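Local coordinates for protein inositol-1-monophosphatase (Nostoc sp., PDB 5ZHH) that probably hydrolyses myo-inositol monophosphates to free inositol and phosphate, as a member of the metal-dependent inositol monophosphatase family, at residues S66-E71 with I211-V216; N80-A85 with I106-N111; G112-G117 with D215-V220. One frame throughout, in Å; residues are numbered along the deposited sequence.

How the interactions relate
All three interactions belong to the large mixed sheet and the elements packed on it. Interaction 2 lies within the sheet, joining strands 82-90 and 103-110 through backbone hydrogen bonds, and is partly buried. Interactions 1 and 3 both bring helix 213-225 onto that sheet without a hydrogen bond between their segments. Interaction 1 is a surface contact, where a tryptophan at the start of the helix meets segment 66-71 near a group of acidic residues. Interaction 3, one turn further on, is buried and made by apolar side chains and helix backbone, with small residues allowing close approach. Backbone hydrogen bonds join Trp84 of interaction 2 to strand 66-69, and Leu108 to strand 113-121.

Interaction 1. Residues S66-E71 with I211-V216; sequences SILAEE and ISPWDV
Segment 66-71 passes the first turn of helix 213-225 at its Ala69 end, where the CA atoms of Ala69 and Trp214 lie 6.5 Å apart and no hydrogen bond joins the two segments. Trp214 holds its CG between the backbone N and the carbonyl carbon, the crowded position (chi1 44°), and so sends the indole across to the other segment. One face of the ring looks onto the Ala69-Glu70 peptide, while the opposite face carries Ser212 CB and Pro213 CD, so the indole is sandwiched. Glu70, its CG anti to the backbone N and its chain extended, crosses the indole at about a right angle, CB lying 3.4 Å from Trp214 CZ2 with CG near the same atom. Leu68, also with CG anti to the backbone N (chi1 -177°), comes instead to the rim in the ring plane, CG 4.0 Å from Trp214 CE3. Its CD2 reaches on to Pro213 CB at 3.9 Å. Within 211-216, Ser212 N donates to Asp215 OD2 at 3.2 Å, from above the carboxylate plane. Asp215 OD1 lies close to Asp87 and Asp90. This acidic cluster is consistent with the Mg2+ site of the family, to which Glu70, Asp87, Asp90 and Asp215 would probably contribute; Trp214 packs between Glu70 and the helix start that carries Asp215.

Interaction 2. Residues N80-A85 with I106-N111; sequences NEYLWA and IGLLIN
Trp84 places CG anti to its carbonyl carbon (chi1 -69°), while Leu108 places CG anti to its backbone N (chi1 172°), and the two side chains cross obliquely on one face of the sheet. Leu108 CD1 thereby sits over the five-membered ring of Trp84, 3.7 Å from its centroid and only 6° off the normal, a well-centred CH-pi contact. Toward the other end of the indole, Ile106 CG2 touches Trp84 CE3 at 3.7 Å. Trp84 NE1 is hydrogen-bonded to His65 ND1. On the same face Tyr82 CD1 lies 3.9 Å from Ile110 CG1. The other face carries Leu83 and Leu109 side by side, Leu83 CD2 4.0 Å from Leu109 CD1. Leu83-Leu109 and Ala85-Gly107 are antiparallel hydrogen-bonded pairs, with Leu109 N 2.7 Å from Leu83 O and Ala85 N 2.7 Å from Gly107 O; Tyr82-Ile110 and Trp84-Leu108 are non-hydrogen-bonded pairs. At the strand ends Asn111 N meets Glu81 O at 2.9 Å, in the carbonyl plane on a lone pair, and Asn80 OD1 accepts Tyr82 N at 2.8 Å in an Asx turn. This antiparallel pair belongs to the large sheet of the inositol monophosphatase fold, its Trp84 face packed against helices 3-25 and 44-61.

Interaction 3. Residues G112-G117 with D215-V220; sequences GVPQVG and DVVAGV
Pro114 points its ring from strand 113-121 at helix 213-225. CB rests on the helix backbone, 3.5 Å from Val217 O, and also meets Val217 CG1 at 4.0 Å. Further out, CG reaches the next turn and touches Val220 CG1 at 4.0 Å. Both valines hold CG1 anti to the backbone N, and it is this branch of each that meets the proline. Three residues along the strand, Gly117 takes the second contact: its CA lies 3.7 Å from Ala218 CB. Gly117, having no CB, lets its CA and the carbonyl O of Ala218 share this tight crossing, in which the axes approach to 6.4 Å at an angle of 86°. In between, Gln115 folds back to bond its NE2 to Pro114 O at 2.9 Å, the donor standing above the carbonyl plane. Gln115 and Val116 together face Leu108 in a classic beta bulge; Val116 turns to the other side of the sheet, toward helix 3-25. A helix laid nearly at right angles across a strand, with helices on the reverse face, is characteristic of the layered alpha-beta-alpha-beta-alpha fold of inositol monophosphatases, whose WDxxAG motif lies in the first turns of this helix (Trp214 to Gly219).

Interaction 1. Residues S66-E71 with I211-V216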
loop_
_atom_site.group_PDB
_atom_site.type_symbol
_atom_site.label_atom_id
_atom_site.label_comp_id
_atom_site.label_asym_id
_atom_site.label_seq_id
_atom_site.Cartn_x
_atom_site.Cartn_y
_atom_site.Cartn_z
ATOM N N SER A 66 -12.817 27.929 -18.220
ATOM C CA SER A 66 -12.788 28.814 -17.064
ATOM C C SER A 66 -12.633 27.993 -15.788
ATOM O O SER A 66 -12.973 26.808 -15.740
ATOM C CB SER A 66 -14.064 29.662 -16.984
ATOM O OG SER A 66 -14.081 30.668 -17.985
ATOM N N ILE A 67 -12.097 28.641 -14.752
ATOM C CA ILE A 67 -11.797 27.999 -13.475
ATOM C C ILE A 67 -12.538 28.701 -12.345
ATOM O O ILE A 67 -12.601 29.936 -12.308
ATOM C CB ILE A 67 -10.283 28.011 -13.183
ATOM C CG1 ILE A 67 -9.493 27.406 -14.346
ATOM C CG2 ILE A 67 -9.994 27.266 -11.880
ATOM C CD1 ILE A 67 -9.851 25.984 -14.649
ATOM N N LEU A 68 -13.130 27.911 -11.447
ATOM C CA LEU A 68 -13.670 28.393 -10.177
ATOM C C LEU A 68 -12.907 27.746 -9.024
ATOM O O LEU A 68 -12.838 26.514 -8.936
ATOM C CB LEU A 68 -15.166 28.106 -10.054
ATOM C CG LEU A 68 -15.795 28.660 -8.768
ATOM C CD1 LEU A 68 -15.748 30.182 -8.737
ATOM C CD2 LEU A 68 -17.227 28.163 -8.637
ATOM N N ALA A 69 -12.360 28.568 -8.126
ATOM C CA ALA A 69 -11.680 28.056 -6.941
ATOM C C ALA A 69 -11.743 29.101 -5.837
ATOM O O ALA A 69 -11.903 30.296 -6.097
ATOM C CB ALA A 69 -10.225 27.676 -7.236
ATOM N N GLU A 70 -11.608 28.638 -4.593
ATOM C CA GLU A 70 -11.720 29.547 -3.455
ATOM C C GLU A 70 -10.576 30.555 -3.430
ATOM O O GLU A 70 -10.806 31.764 -3.303
ATOM C CB GLU A 70 -11.764 28.761 -2.143
ATOM C CG GLU A 70 -11.848 29.640 -0.902
ATOM C CD GLU A 70 -12.043 28.837 0.372
ATOM O OE1 GLU A 70 -11.640 27.655 0.403
ATOM O OE2 GLU A 70 -12.605 29.391 1.341
ATOM N N GLU A 71 -9.336 30.080 -3.544
ATOM C CA GLU A 71 -8.184 30.961 -3.369
ATOM C C GLU A 71 -7.909 31.784 -4.623
ATOM O O GLU A 71 -7.896 33.020 -4.580
ATOM C CB GLU A 71 -6.954 30.137 -2.982
ATOM C CG GLU A 71 -5.725 30.993 -2.704
ATOM C CD GLU A 71 -5.989 32.033 -1.613
ATOM O OE1 GLU A 71 -6.512 31.639 -0.528
ATOM O OE2 GLU A 71 -5.714 33.245 -1.856
ATOM N N ILE A 211 -22.202 24.649 1.984
ATOM C CA ILE A 211 -21.127 24.115 1.157
ATOM C C ILE A 211 -20.904 25.025 -0.043
ATOM O O ILE A 211 -21.753 25.848 -0.412
ATOM C CB ILE A 211 -21.386 22.657 0.709
ATOM C CG1 ILE A 211 -22.764 22.483 0.069
ATOM C CG2 ILE A 211 -21.261 21.724 1.899
ATOM C CD1 ILE A 211 -22.830 22.796 -1.422
ATOM N N SER A 212 -19.744 24.852 -0.671
ATOM C CA SER A 212 -19.303 25.624 -1.816
ATOM C C SER A 212 -19.255 24.747 -3.059
ATOM O O SER A 212 -19.167 23.518 -2.960
ATOM C CB SER A 212 -17.914 26.218 -1.548
ATOM O OG SER A 212 -17.952 27.105 -0.443
ATOM N N PRO A 213 -19.312 25.345 -4.254
ATOM C CA PRO A 213 -19.329 24.521 -5.474
ATOM C C PRO A 213 -18.143 23.585 -5.592
ATOM O O PRO A 213 -18.319 22.408 -5.937
ATOM C CB PRO A 213 -19.334 25.567 -6.597
ATOM C CG PRO A 213 -19.947 26.774 -5.981
ATOM C CD PRO A 213 -19.479 26.778 -4.553
ATOM N N TRP A 214 -16.937 24.059 -5.276
ATOM C CA TRP A 214 -15.770 23.199 -5.422
ATOM C C TRP A 214 -15.800 22.022 -4.454
ATOM O O TRP A 214 -15.112 21.028 -4.692
ATOM C CB TRP A 214 -14.490 24.009 -5.222
ATOM C CG TRP A 214 -14.561 24.937 -4.061
ATOM C CD1 TRP A 214 -14.294 24.641 -2.753
ATOM C CD2 TRP A 214 -14.906 26.324 -4.097
ATOM N NE1 TRP A 214 -14.469 25.761 -1.972
ATOM C CE2 TRP A 214 -14.839 26.807 -2.775
ATOM C CE3 TRP A 214 -15.272 27.203 -5.122
ATOM C CZ2 TRP A 214 -15.128 28.132 -2.449
ATOM C CZ3 TRP A 214 -15.554 28.514 -4.800
ATOM C CH2 TRP A 214 -15.481 28.968 -3.474
ATOM N N ASP A 215 -16.610 22.097 -3.395
ATOM C CA ASP A 215 -16.750 20.967 -2.480
ATOM C C ASP A 215 -17.559 19.827 -3.085
ATOM O O ASP A 215 -17.388 18.673 -2.675
ATOM C CB ASP A 215 -17.433 21.387 -1.170
ATOM C CG ASP A 215 -16.615 22.373 -0.337
ATOM O OD1 ASP A 215 -15.366 22.334 -0.386
ATOM O OD2 ASP A 215 -17.251 23.160 0.408
ATOM N N VAL A 216 -18.480 20.114 -4.008
ATOM C CA VAL A 216 -19.512 19.140 -4.344
ATOM C C VAL A 216 -19.577 18.777 -5.825
ATOM O O VAL A 216 -20.130 17.714 -6.151
ATOM C CB VAL A 216 -20.902 19.612 -3.860
ATOM C CG1 VAL A 216 -20.894 19.848 -2.351
ATOM C CG2 VAL A 216 -21.340 20.865 -4.599
#

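Interaction 2. Residues N80-A85 with I106-N111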
loop_
_atom_site.group_PDB
_atom_site.type_symbol
_atom_site.label_atom_id
_atom_site.label_comp_id
_atom_site.label_asym_id
_atom_site.label_seq_id
_atom_site.Cartn_x
_atom_site.Cartn_y
_atom_site.Cartn_z
ATOM N N ASN A 80 -18.916 30.732 -18.945
ATOM C CA ASN A 80 -18.314 29.875 -19.959
ATOM C C ASN A 80 -19.012 28.523 -19.995
ATOM O O ASN A 80 -19.497 28.020 -18.977
ATOM C CB ASN A 80 -16.822 29.694 -19.652
ATOM C CG ASN A 80 -16.041 29.022 -20.784
ATOM O OD1 ASN A 80 -16.499 28.065 -21.415
ATOM N ND2 ASN A 80 -14.835 29.518 -21.023
ATOM N N GLU A 81 -19.062 27.932 -21.190
ATOM C CA GLU A 81 -19.595 26.582 -21.313
ATOM C C GLU A 81 -18.851 25.615 -20.398
ATOM O O GLU A 81 -19.461 24.722 -19.802
ATOM C CB GLU A 81 -19.515 26.120 -22.767
ATOM C CG GLU A 81 -19.983 24.697 -22.989
ATOM C CD GLU A 81 -19.850 24.256 -24.433
ATOM O OE1 GLU A 81 -19.095 24.903 -25.191
ATOM O OE2 GLU A 81 -20.516 23.271 -24.811
ATOM N N TYR A 82 -17.538 25.788 -20.262
ATOM C CA TYR A 82 -16.709 24.908 -19.447
ATOM C C TYR A 82 -16.195 25.669 -18.234
ATOM O O TYR A 82 -15.495 26.678 -18.378
ATOM C CB TYR A 82 -15.541 24.352 -20.263
ATOM C CG TYR A 82 -15.984 23.523 -21.442
ATOM C CD1 TYR A 82 -16.575 22.282 -21.257
ATOM C CD2 TYR A 82 -15.808 23.981 -22.743
ATOM C CE1 TYR A 82 -16.983 21.517 -22.329
ATOM C CE2 TYR A 82 -16.215 23.223 -23.826
ATOM C CZ TYR A 82 -16.800 21.991 -23.613
ATOM O OH TYR A 82 -17.205 21.230 -24.684
ATOM N N LEU A 83 -16.532 25.178 -17.046
ATOM C CA LEU A 83 -16.123 25.801 -15.793
ATOM C C LEU A 83 -15.664 24.706 -14.848
ATOM O O LEU A 83 -16.465 23.851 -14.455
ATOM C CB LEU A 83 -17.266 26.613 -15.165
ATOM C CG LEU A 83 -16.924 27.308 -13.842
ATOM C CD1 LEU A 83 -15.816 28.324 -14.063
ATOM C CD2 LEU A 83 -18.155 27.982 -13.230
ATOM N N TRP A 84 -14.386 24.740 -14.473
ATOM C CA TRP A 84 -13.820 23.765 -13.550
ATOM C C TRP A 84 -13.979 24.278 -12.125
ATOM O O TRP A 84 -13.634 25.427 -11.830
ATOM C CB TRP A 84 -12.343 23.508 -13.850
ATOM C CG TRP A 84 -12.094 22.782 -15.133
ATOM C CD1 TRP A 84 -11.908 23.342 -16.362
ATOM C CD2 TRP A 84 -11.976 21.363 -15.314
ATOM N NE1 TRP A 84 -11.698 22.363 -17.300
ATOM C CE2 TRP A 84 -11.739 21.139 -16.685
ATOM C CE3 TRP A 84 -12.069 20.262 -14.456
ATOM C CZ2 TRP A 84 -11.582 19.859 -17.219
ATOM C CZ3 TRP A 84 -11.911 18.986 -14.989
ATOM C CH2 TRP A 84 -11.671 18.798 -16.358
ATOM N N ALA A 85 -14.528 23.438 -11.257
ATOM C CA ALA A 85 -14.704 23.753 -9.841
ATOM C C ALA A 85 -13.668 22.942 -9.071
ATOM O O ALA A 85 -13.790 21.714 -8.963
ATOM C CB ALA A 85 -16.127 23.442 -9.379
ATOM N N ILE A 106 -11.765 17.766 -8.127
ATOM C CA ILE A 106 -11.695 18.426 -9.430
ATOM C C ILE A 106 -12.963 18.080 -10.198
ATOM O O ILE A 106 -13.128 16.940 -10.648
ATOM C CB ILE A 106 -10.452 17.999 -10.220
ATOM C CG1 ILE A 106 -9.184 18.350 -9.438
ATOM C CG2 ILE A 106 -10.445 18.653 -11.593
ATOM C CD1 ILE A 106 -7.906 17.901 -10.113
ATOM N N GLY A 107 -13.851 19.053 -10.362
ATOM C CA GLY A 107 -15.101 18.839 -11.064
ATOM C C GLY A 107 -15.229 19.790 -12.236
ATOM O O GLY A 107 -14.703 20.905 -12.213
ATOM N N LEU A 108 -15.925 19.337 -13.272
ATOM C CA LEU A 108 -16.166 20.157 -14.450
ATOM C C LEU A 108 -17.662 20.364 -14.596
ATOM O O LEU A 108 -18.424 19.391 -14.657
ATOM C CB LEU A 108 -15.583 19.518 -15.714
ATOM C CG LEU A 108 -15.973 20.246 -17.009
ATOM C CD1 LEU A 108 -15.431 21.672 -17.005
ATOM C CD2 LEU A 108 -15.474 19.492 -18.246
ATOM N N LEU A 109 -18.071 21.632 -14.651
ATOM C CA LEU A 109 -19.433 22.029 -14.978
ATOM C C LEU A 109 -19.510 22.340 -16.468
ATOM O O LEU A 109 -18.717 23.137 -16.985
ATOM C CB LEU A 109 -19.863 23.260 -14.170
ATOM C CG LEU A 109 -19.902 23.183 -12.643
ATOM C CD1 LEU A 109 -19.802 24.580 -12.044
ATOM C CD2 LEU A 109 -21.184 22.498 -12.169
ATOM N N ILE A 110 -20.443 21.697 -17.158
ATOM C CA ILE A 110 -20.731 21.995 -18.554
ATOM C C ILE A 110 -22.102 22.657 -18.596
ATOM O O ILE A 110 -23.118 22.033 -18.254
ATOM C CB ILE A 110 -20.664 20.745 -19.438
ATOM C CG1 ILE A 110 -19.263 20.134 -19.338
ATOM C CG2 ILE A 110 -21.012 21.095 -20.881
ATOM C CD1 ILE A 110 -19.066 18.867 -20.148
ATOM N N ASN A 111 -22.121 23.936 -18.978
ATOM C CA ASN A 111 -23.330 24.753 -18.930
ATOM C C ASN A 111 -23.945 24.708 -17.533
ATOM O O ASN A 111 -25.163 24.613 -17.364
ATOM C CB ASN A 111 -24.330 24.311 -20.001
ATOM C CG ASN A 111 -23.788 24.487 -21.415
ATOM O OD1 ASN A 111 -23.168 25.502 -21.736
ATOM N ND2 ASN A 111 -23.989 23.478 -22.253
#

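Interaction 3. Residues G112-G117 with D215-V220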
loop_
_atom_site.group_PDB
_atom_site.type_symbol
_atom_site.label_atom_id
_atom_site.label_comp_id
_atom_site.label_asym_id
_atom_site.label_seq_id
_atom_site.Cartn_x
_atom_site.Cartn_y
_atom_site.Cartn_z
ATOM N N GLY A 112 -23.082 24.787 -16.519
ATOM C CA GLY A 112 -23.497 24.812 -15.131
ATOM C C GLY A 112 -23.937 23.497 -14.532
ATOM O O GLY A 112 -24.485 23.491 -13.427
ATOM N N VAL A 113 -23.705 22.370 -15.222
ATOM C CA VAL A 113 -24.143 21.059 -14.771
ATOM C C VAL A 113 -22.918 20.201 -14.523
ATOM O O VAL A 113 -22.045 20.111 -15.387
ATOM C CB VAL A 113 -25.073 20.370 -15.798
ATOM C CG1 VAL A 113 -25.534 19.018 -15.263
ATOM C CG2 VAL A 113 -26.267 21.266 -16.108
ATOM N N PRO A 114 -22.803 19.545 -13.362
ATOM C CA PRO A 114 -21.653 18.660 -13.114
ATOM C C PRO A 114 -21.628 17.487 -14.085
ATOM O O PRO A 114 -22.599 16.739 -14.208
ATOM C CB PRO A 114 -21.875 18.187 -11.671
ATOM C CG PRO A 114 -22.786 19.230 -11.054
ATOM C CD PRO A 114 -23.675 19.682 -12.181
ATOM N N GLN A 115 -20.500 17.324 -14.781
ATOM C CA GLN A 115 -20.376 16.276 -15.790
ATOM C C GLN A 115 -19.106 15.447 -15.687
ATOM O O GLN A 115 -19.078 14.337 -16.238
ATOM C CB GLN A 115 -20.449 16.880 -17.201
ATOM C CG GLN A 115 -21.817 17.427 -17.575
ATOM C CD GLN A 115 -22.831 16.335 -17.873
ATOM O OE1 GLN A 115 -22.943 15.869 -19.007
ATOM N NE2 GLN A 115 -23.582 15.930 -16.858
ATOM N N VAL A 116 -18.049 15.948 -15.052
ATOM C CA VAL A 116 -16.816 15.195 -14.846
ATOM C C VAL A 116 -16.361 15.414 -13.416
ATOM O O VAL A 116 -16.354 16.547 -12.926
ATOM C CB VAL A 116 -15.697 15.617 -15.822
ATOM C CG1 VAL A 116 -14.434 14.808 -15.558
ATOM C CG2 VAL A 116 -16.148 15.459 -17.265
ATOM N N GLY A 117 -15.955 14.335 -12.753
ATOM C CA GLY A 117 -15.505 14.464 -11.383
ATOM C C GLY A 117 -14.385 13.519 -11.007
ATOM O O GLY A 117 -14.434 12.324 -11.317
ATOM N N ASP A 215 -16.610 22.097 -3.395
ATOM C CA ASP A 215 -16.750 20.967 -2.480
ATOM C C ASP A 215 -17.559 19.827 -3.085
ATOM O O ASP A 215 -17.388 18.673 -2.675
ATOM C CB ASP A 215 -17.433 21.387 -1.170
ATOM C CG ASP A 215 -16.615 22.373 -0.337
ATOM O OD1 ASP A 215 -15.366 22.334 -0.386
ATOM O OD2 ASP A 215 -17.251 23.160 0.408
ATOM N N VAL A 216 -18.480 20.114 -4.008
ATOM C CA VAL A 216 -19.512 19.140 -4.344
ATOM C C VAL A 216 -19.577 18.777 -5.825
ATOM O O VAL A 216 -20.130 17.714 -6.151
ATOM C CB VAL A 216 -20.902 19.612 -3.860
ATOM C CG1 VAL A 216 -20.894 19.848 -2.351
ATOM C CG2 VAL A 216 -21.340 20.865 -4.599
ATOM N N VAL A 217 -19.055 19.598 -6.740
ATOM C CA VAL A 217 -19.306 19.371 -8.165
ATOM C C VAL A 217 -18.785 18.000 -8.593
ATOM O O VAL A 217 -19.503 17.217 -9.226
ATOM C CB VAL A 217 -18.692 20.503 -9.011
ATOM C CG1 VAL A 217 -18.608 20.090 -10.483
ATOM C CG2 VAL A 217 -19.521 21.767 -8.867
ATOM N N ALA A 218 -17.539 17.675 -8.232
ATOM C CA ALA A 218 -16.986 16.377 -8.615
ATOM C C ALA A 218 -17.784 15.230 -8.005
ATOM O O ALA A 218 -18.091 14.245 -8.688
ATOM C CB ALA A 218 -15.521 16.278 -8.195
ATOM N N GLY A 219 -18.149 15.356 -6.724
ATOM C CA GLY A 219 -18.871 14.289 -6.052
ATOM C C GLY A 219 -20.277 14.093 -6.575
ATOM O O GLY A 219 -20.800 12.974 -6.548
ATOM N N VAL A 220 -20.909 15.162 -7.061
ATOM C CA VAL A 220 -22.286 15.054 -7.536
ATOM C C VAL A 220 -22.361 14.134 -8.751
ATOM O O VAL A 220 -23.194 13.220 -8.805
ATOM C CB VAL A 220 -22.869 16.449 -7.831
ATOM C CG1 VAL A 220 -24.116 16.337 -8.693
ATOM C CG2 VAL A 220 -23.209 17.167 -6.517
#